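Local coordinates for protein kinase A regulatory subunit, putative (Trypanosoma cruzi, PDB 6FTF) that serves as the regulatory subunit of a cAMP-independent protein kinase A and binds the nucleoside analogue 7-cyano-7-deazainosine in two cyclic nucleotide-binding domains, at residues A[71-74]-A[79-82]; A[91-96]-A[101-106]. All blocks are in the same frame, centred on the assembly; numbering follows the deposited sequence.

Overall arrangement
Contact 1 and contact 2 come one after the other along the chain, inside the first cyclic nucleotide-binding domain, with centres about 13 Å apart and nearest atoms about 5 Å apart. They do not touch but reach the same antiparallel sheet: strand 123-126 lies between strands 71-73 and 91-95, and V124 touches M73, A91 and I93. Both also border the nucleoside. In contact 1, M73 approaches the hydroxymethyl end of its ribose; contact 2 supplies I93, K95, Y101 and K103 along the base and sugar. The nucleoside is also hydrogen-bonded to the backbone N of G110 and A122 and to the carboxylates of E111 and E113.

Contact 1: residues A[71-74]-A[79-82]; sequences CIME and TCNK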
ATOM      1  N   CYS A  71       5.578 -18.786  18.530  1.00 13.28           N
ATOM      2  CA  CYS A  71       4.679 -17.636  18.561  1.00 13.76           C
ATOM      3  C   CYS A  71       5.500 -16.361  18.686  1.00 15.35           C
ATOM      4  O   CYS A  71       6.273 -16.208  19.636  1.00 18.01           O
ATOM      5  CB  CYS A  71       3.696 -17.734  19.723  1.00 16.60           C
ATOM      6  SG  CYS A  71       2.510 -19.050  19.524  1.00 20.55           S
ATOM      7  N   ILE A  72       5.381 -15.475  17.700  1.00 12.89           N
ATOM      8  CA  ILE A  72       6.012 -14.164  17.803  1.00 13.10           C
ATOM      9  C   ILE A  72       5.375 -13.367  18.935  1.00 12.61           C
ATOM     10  O   ILE A  72       6.057 -12.640  19.666  1.00 15.21           O
ATOM     11  CB  ILE A  72       5.933 -13.427  16.450  1.00 13.27           C
ATOM     12  CG1 ILE A  72       6.688 -14.211  15.374  1.00 14.18           C
ATOM     13  CG2 ILE A  72       6.485 -12.012  16.569  1.00 14.21           C
ATOM     14  CD1 ILE A  72       6.541 -13.680  13.975  1.00 17.35           C
ATOM     15  N   MET A  73       4.057 -13.476  19.076  1.00 12.65           N
ATOM     16  CA  MET A  73       3.301 -12.851  20.150  1.00 12.75           C
ATOM     17  C   MET A  73       2.051 -13.692  20.349  1.00 13.99           C
ATOM     18  O   MET A  73       1.632 -14.430  19.452  1.00 14.03           O
ATOM     19  CB  MET A  73       2.968 -11.389  19.832  1.00 13.70           C
ATOM     20  CG  MET A  73       2.192 -11.178  18.553  1.00 13.42           C
ATOM     21  SD  MET A  73       2.076  -9.431  18.062  1.00 13.15           S
ATOM     22  CE  MET A  73       3.750  -9.154  17.504  1.00 13.31           C
ATOM     23  N   GLU A  74       1.474 -13.586  21.541  1.00 14.85           N
ATOM     24  CA  GLU A  74       0.327 -14.399  21.925  1.00 14.70           C
ATOM     25  C   GLU A  74      -0.786 -13.518  22.461  1.00 13.48           C
ATOM     26  O   GLU A  74      -0.534 -12.564  23.201  1.00 15.18           O
ATOM     27  CB  GLU A  74       0.724 -15.432  22.982  1.00 17.87           C
ATOM     28  CG  GLU A  74       1.750 -16.439  22.481  1.00 30.62           C
ATOM     29  CD  GLU A  74       2.222 -17.388  23.569  1.00 38.77           C
ATOM     30  OE1 GLU A  74       1.360 -17.954  24.278  1.00 41.05           O
ATOM     31  OE2 GLU A  74       3.454 -17.556  23.717  1.00 37.25           O
ATOM     32  N   THR A  79       3.647  -7.691  27.139  1.00 18.35           N
ATOM     33  CA  THR A  79       5.097  -7.592  27.177  1.00 17.83           C
ATOM     34  C   THR A  79       5.730  -7.581  25.792  1.00 17.43           C
ATOM     35  O   THR A  79       6.952  -7.715  25.680  1.00 20.46           O
ATOM     36  CB  THR A  79       5.649  -8.772  27.971  1.00 21.13           C
ATOM     37  OG1 THR A  79       5.136  -9.987  27.420  1.00 24.67           O
ATOM     38  CG2 THR A  79       5.231  -8.673  29.420  1.00 29.17           C
ATOM     39  N   CYS A  80       4.932  -7.444  24.734  1.00 17.11           N
ATOM     40  CA  CYS A  80       5.479  -7.397  23.386  1.00 15.87           C
ATOM     41  C   CYS A  80       5.859  -5.956  23.065  1.00 16.18           C
ATOM     42  O   CYS A  80       7.012  -5.558  23.252  1.00 17.03           O
ATOM     43  CB  CYS A  80       4.461  -7.965  22.399  1.00 15.85           C
ATOM     44  SG  CYS A  80       5.022  -7.864  20.695  1.00 20.33           S
ATOM     45  N   ASN A  81       4.895  -5.153  22.629  1.00 15.41           N
ATOM     46  CA  ASN A  81       5.115  -3.729  22.397  1.00 20.01           C
ATOM     47  C   ASN A  81       6.201  -3.494  21.358  1.00 14.69           C
ATOM     48  O   ASN A  81       6.914  -2.497  21.414  1.00 16.04           O
ATOM     49  CB  ASN A  81       5.470  -2.997  23.692  1.00 26.76           C
ATOM     50  CG  ASN A  81       4.538  -3.344  24.829  1.00 36.25           C
ATOM     51  OD1 ASN A  81       3.324  -3.188  24.712  1.00 39.13           O
ATOM     52  ND2 ASN A  81       5.099  -3.841  25.928  1.00 39.80           N
ATOM     53  N   LYS A  82       6.328  -4.410  20.405  1.00 12.82           N
ATOM     54  CA  LYS A  82       7.311  -4.320  19.336  1.00 11.42           C
ATOM     55  C   LYS A  82       6.605  -4.505  18.002  1.00 10.65           C
ATOM     56  O   LYS A  82       5.561  -5.161  17.926  1.00 12.07           O
ATOM     57  CB  LYS A  82       8.374  -5.400  19.504  1.00 12.57           C
ATOM     58  CG  LYS A  82       9.265  -5.171  20.714  1.00 14.66           C
ATOM     59  CD  LYS A  82      10.208  -6.345  20.962  1.00 16.16           C
ATOM     60  CE  LYS A  82       9.521  -7.485  21.674  1.00 23.22           C
ATOM     61  NZ  LYS A  82       9.351  -7.182  23.130  1.00 32.06           N
TER
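M73 and C80 bring the two segments closest, with CA atoms 6.7 Å apart: too wide for strand pairing, so the end of strand 71-73 and the loop entering strand 82-86 meet through side chains. The M73 side chain starts with CG between the backbone N and carbonyl carbon (chi1 58°), runs out extended, then bends at its thioether. This turns CE toward C80, whose SG lies 3.7 Å from M73 CE. An unbranched, flexible methionine can span the distance between the segments, and a small cysteine thiol gives it a compact apolar partner; both also rest on V120, while M73 packs against Y84 and V124. Within the loop, K82 curls back over the turn, and K82 NZ donates to C80 O at 2.9 Å, with a C=O...N angle of 125° and a tilt out of the carbonyl plane. N81, with left-handed helical backbone angles, makes the turn between them, and its ND2 is bonded to T78 O. The contact packs the loop that passes from one sheet of the cyclic nucleotide-binding β-roll to the other against the strand it leaves, and M73, about 4 Å from 7-cyano-7-deazainosine (nearest atoms), borders the ribose end of the pocket.

Contact 2: residues A[91-96]-A[101-106]; sequences ADIIKE and YLKTEG. With 7CI (7-cyano-7-deazainosine), chain F.
The β-hairpin of strands 91-95 and 98-103 forms one wall of the nucleoside pocket. Its arms run antiparallel with a twist (147° between their directions); A91 and K103 form a hydrogen-bonded pair, and D92 and L102 the non-hydrogen-bonded pair next to it. A91 N reaches K103 O at 2.9 Å and K103 N returns to A91 O at 2.8 Å, while I93 N donates to Y101 O at 2.9 Å. Y101 O takes a second bond from a water that also donates to D92 OD1, 2.7 Å away, so the acid is tied to the opposite arm; L102 CD1 packs beside D92 OD1.

A91, I93, Y101 and K103 share the other face: A91 packs on V124, and the rest meet the nucleoside. I93 uses both its branches: CG2 lies against the base near its glycosidic nitrogen, and CD1 sits 3.4 Å from the ribose ring oxygen O1. Beside it, K103 CG touches I93 CD1 at 3.8 Å, and K103 CE passes near the ribose hydroxyl oxygen O2 before NZ bonds to A108 O and Y172 OH. With CG anti to the backbone N (chi1 -168°), the Y101 ring swings over base atom C3, which lies 3.3 Å from Y101 CG. The two planes are inclined by roughly 45°, so this is slanted face contact and not a parallel stack. At the far end K95 NZ donates to the nitrile nitrogen N4 at 3.1 Å.

The hairpin therefore offers branched and aromatic carbon to base and sugar, and a lysine N-H to the cyano group. If K95 is protonated, as is likely, its charge would strengthen this bond and polarise the nitrile toward N4.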
ATOM      1  N   ALA A  91       3.534 -16.366   8.773  1.00 11.55           N
ATOM      2  CA  ALA A  91       2.945 -16.635  10.071  1.00 11.33           C
ATOM      3  C   ALA A  91       1.428 -16.568   9.987  1.00 11.52           C
ATOM      4  O   ALA A  91       0.856 -15.725   9.281  1.00 12.88           O
ATOM      5  CB  ALA A  91       3.422 -15.644  11.128  1.00 13.02           C
ATOM      6  N   ASP A  92       0.789 -17.431  10.765  1.00 12.70           N
ATOM      7  CA  ASP A  92      -0.658 -17.419  10.899  1.00 13.12           C
ATOM      8  C   ASP A  92      -1.074 -16.437  11.984  1.00 12.85           C
ATOM      9  O   ASP A  92      -0.464 -16.369  13.052  1.00 13.69           O
ATOM     10  CB  ASP A  92      -1.181 -18.803  11.294  1.00 16.12           C
ATOM     11  CG  ASP A  92      -0.972 -19.849  10.219  1.00 16.50           C
ATOM     12  OD1 ASP A  92      -1.209 -19.565   9.025  1.00 22.05           O
ATOM     13  OD2 ASP A  92      -0.568 -20.974  10.573  1.00 19.07           O
ATOM     14  N   ILE A  93      -2.168 -15.727  11.721  1.00 12.51           N
ATOM     15  CA  ILE A  93      -2.878 -14.936  12.721  1.00 13.03           C
ATOM     16  C   ILE A  93      -4.014 -15.802  13.235  1.00 15.48           C
ATOM     17  O   ILE A  93      -4.881 -16.220  12.458  1.00 17.30           O
ATOM     18  CB  ILE A  93      -3.419 -13.630  12.115  1.00 12.43           C
ATOM     19  CG1 ILE A  93      -2.296 -12.839  11.427  1.00 13.24           C
ATOM     20  CG2 ILE A  93      -4.117 -12.793  13.176  1.00 14.22           C
ATOM     21  CD1 ILE A  93      -1.118 -12.519  12.340  1.00 13.07           C
ATOM     22  N   ILE A  94      -4.009 -16.077  14.535  1.00 14.03           N
ATOM     23  CA  ILE A  94      -4.936 -17.019  15.158  1.00 16.35           C
ATOM     24  C   ILE A  94      -5.769 -16.270  16.185  1.00 16.78           C
ATOM     25  O   ILE A  94      -5.230 -15.701  17.140  1.00 16.70           O
ATOM     26  CB  ILE A  94      -4.187 -18.196  15.801  1.00 15.45           C
ATOM     27  CG1 ILE A  94      -3.358 -18.913  14.725  1.00 17.14           C
ATOM     28  CG2 ILE A  94      -5.156 -19.152  16.514  1.00 19.19           C
ATOM     29  CD1 ILE A  94      -2.441 -19.959  15.229  1.00 18.57           C
ATOM     30  N   LYS A  95      -7.089 -16.287  15.991  1.00 24.31           N
ATOM     31  CA  LYS A  95      -8.053 -15.724  16.929  1.00 30.81           C
ATOM     32  C   LYS A  95      -8.950 -16.840  17.438  1.00 37.50           C
ATOM     33  O   LYS A  95      -9.513 -17.596  16.639  1.00 38.16           O
ATOM     34  CB  LYS A  95      -8.940 -14.686  16.248  1.00 34.55           C
ATOM     35  CG  LYS A  95      -8.304 -13.341  16.057  1.00 37.68           C
ATOM     36  CD  LYS A  95      -9.360 -12.244  15.994  1.00 40.97           C
ATOM     37  CE  LYS A  95      -9.553 -11.578  17.348  1.00 41.84           C
ATOM     38  NZ  LYS A  95     -10.324 -10.301  17.235  1.00 39.42           N
ATOM     39  N   GLU A  96      -9.088 -16.935  18.757  1.00 42.85           N
ATOM     40  CA  GLU A  96      -9.929 -17.953  19.385  1.00 46.99           C
ATOM     41  C   GLU A  96      -9.737 -19.310  18.712  1.00 49.42           C
ATOM     42  O   GLU A  96     -10.691 -20.021  18.388  1.00 50.97           O
ATOM     43  CB  GLU A  96     -11.396 -17.533  19.386  1.00 44.93           C
ATOM     44  N   TYR A 101      -5.866 -15.135   9.112  1.00 20.87           N
ATOM     45  CA  TYR A 101      -5.105 -14.350   8.151  1.00 17.31           C
ATOM     46  C   TYR A 101      -3.716 -14.957   8.058  1.00 15.84           C
ATOM     47  O   TYR A 101      -3.252 -15.598   9.002  1.00 15.59           O
ATOM     48  CB  TYR A 101      -5.006 -12.896   8.616  1.00 18.80           C
ATOM     49  CG  TYR A 101      -4.498 -11.911   7.594  1.00 16.44           C
ATOM     50  CD1 TYR A 101      -5.367 -11.282   6.715  1.00 17.85           C
ATOM     51  CD2 TYR A 101      -3.157 -11.568   7.538  1.00 17.72           C
ATOM     52  CE1 TYR A 101      -4.906 -10.360   5.793  1.00 18.61           C
ATOM     53  CE2 TYR A 101      -2.687 -10.651   6.621  1.00 18.45           C
ATOM     54  CZ  TYR A 101      -3.568 -10.048   5.755  1.00 21.66           C
ATOM     55  OH  TYR A 101      -3.113  -9.129   4.831  1.00 25.94           O
ATOM     56  N   LEU A 102      -3.065 -14.771   6.912  1.00 15.28           N
ATOM     57  CA  LEU A 102      -1.703 -15.255   6.701  1.00 14.96           C
ATOM     58  C   LEU A 102      -0.800 -14.064   6.404  1.00 12.90           C
ATOM     59  O   LEU A 102      -0.998 -13.363   5.404  1.00 15.76           O
ATOM     60  CB  LEU A 102      -1.638 -16.248   5.540  1.00 16.99           C
ATOM     61  CG  LEU A 102      -0.241 -16.809   5.243  1.00 18.03           C
ATOM     62  CD1 LEU A 102       0.186 -17.781   6.313  1.00 16.95           C
ATOM     63  CD2 LEU A 102      -0.178 -17.457   3.869  1.00 20.79           C
ATOM     64  N   LYS A 103       0.193 -13.843   7.262  1.00 11.78           N
ATOM     65  CA  LYS A 103       1.195 -12.804   7.066  1.00 11.60           C
ATOM     66  C   LYS A 103       2.389 -13.374   6.311  1.00 11.12           C
ATOM     67  O   LYS A 103       2.931 -14.424   6.688  1.00 12.96           O
ATOM     68  CB  LYS A 103       1.669 -12.258   8.417  1.00 11.77           C
ATOM     69  CG  LYS A 103       0.638 -11.378   9.148  1.00 13.12           C
ATOM     70  CD  LYS A 103       0.599  -9.957   8.601  1.00 11.88           C
ATOM     71  CE  LYS A 103      -0.457  -9.097   9.277  1.00 13.75           C
ATOM     72  NZ  LYS A 103      -0.325  -7.690   8.858  1.00 12.84           N
ATOM     73  N   THR A 104       2.796 -12.692   5.248  1.00 11.94           N
ATOM     74  CA  THR A 104       3.851 -13.166   4.364  1.00 12.76           C
ATOM     75  C   THR A 104       4.977 -12.135   4.312  1.00 11.00           C
ATOM     76  O   THR A 104       4.985 -11.134   5.034  1.00 11.31           O
ATOM     77  CB  THR A 104       3.268 -13.483   2.983  1.00 14.80           C
ATOM     78  OG1 THR A 104       2.696 -12.294   2.441  1.00 16.52           O
ATOM     79  CG2 THR A 104       2.187 -14.561   3.079  1.00 15.96           C
ATOM     80  N   GLU A 105       5.950 -12.386   3.461  1.00 11.80           N
ATOM     81  CA  GLU A 105       7.133 -11.549   3.456  1.00 10.64           C
ATOM     82  C   GLU A 105       6.761 -10.096   3.186  1.00  9.66           C
ATOM     83  O   GLU A 105       5.919  -9.784   2.329  1.00 11.87           O
ATOM     84  CB  GLU A 105       8.153 -12.055   2.431  1.00 13.99           C
ATOM     85  CG  GLU A 105       7.627 -12.228   1.025  1.00 19.55           C
ATOM     86  CD  GLU A 105       6.965 -13.583   0.751  1.00 22.15           C
ATOM     87  OE1 GLU A 105       6.698 -13.844  -0.441  1.00 31.60           O
ATOM     88  OE2 GLU A 105       6.706 -14.384   1.683  1.00 16.18           O
ATOM     89  N   GLY A 106       7.422  -9.202   3.908  1.00  9.20           N
ATOM     90  CA  GLY A 106       7.228  -7.778   3.764  1.00  9.46           C
ATOM     91  C   GLY A 106       6.146  -7.189   4.631  1.00  8.58           C
ATOM     92  O   GLY A 106       6.062  -5.954   4.735  1.00  9.28           O
TER
HETATM   93  C1  7CI F 605      -2.272  -9.087  13.228  1.00 11.60           C
HETATM   94  N1  7CI F 605      -3.766  -9.138  13.162  1.00 11.23           N
HETATM   95  O1  7CI F 605      -1.848  -9.826  14.363  1.00 10.93           O
HETATM   96  C2  7CI F 605      -4.460  -9.266  12.029  1.00 11.02           C
HETATM   97  N2  7CI F 605      -4.037  -9.332  10.742  1.00 12.11           N
HETATM   98  O2  7CI F 605      -0.558  -7.581  12.771  1.00 11.22           O
HETATM   99  C3  7CI F 605      -4.965  -9.434   9.774  1.00 11.97           C
HETATM  100  N3  7CI F 605      -6.329  -9.480  10.091  1.00 13.86           N
HETATM  101  O3  7CI F 605      -0.703  -6.604  15.194  1.00 10.94           O
HETATM  102  C4  7CI F 605      -6.767  -9.411  11.377  1.00 13.00           C
HETATM  103  N4  7CI F 605      -8.038  -9.237  15.350  1.00 23.08           N
HETATM  104  C5  7CI F 605      -5.839  -9.302  12.413  1.00 12.99           C
HETATM  105  O5  7CI F 605      -8.017  -9.449  11.567  1.00 18.63           O
HETATM  106  C6  7CI F 605      -5.918  -9.217  13.855  1.00 13.23           C
HETATM  107  C7  7CI F 605      -4.576  -9.136  14.252  1.00 12.93           C
HETATM  108  C8  7CI F 605      -7.078  -9.229  14.672  1.00 17.72           C
HETATM  109  C9  7CI F 605      -1.762  -7.732  13.404  1.00 10.24           C
HETATM  110  C10 7CI F 605      -1.652  -7.615  14.833  1.00 10.19           C
HETATM  111  C11 7CI F 605      -1.126  -8.979  15.230  1.00 10.57           C
HETATM  112  C12 7CI F 605      -1.412  -9.360  16.751  1.00 11.42           C
HETATM  113  O4  7CI F 605      -2.762  -9.098  17.069  1.00 11.79           O
HETATM  114  O   HOH W   1      -3.527 -18.369   8.354  1.00 24.98           O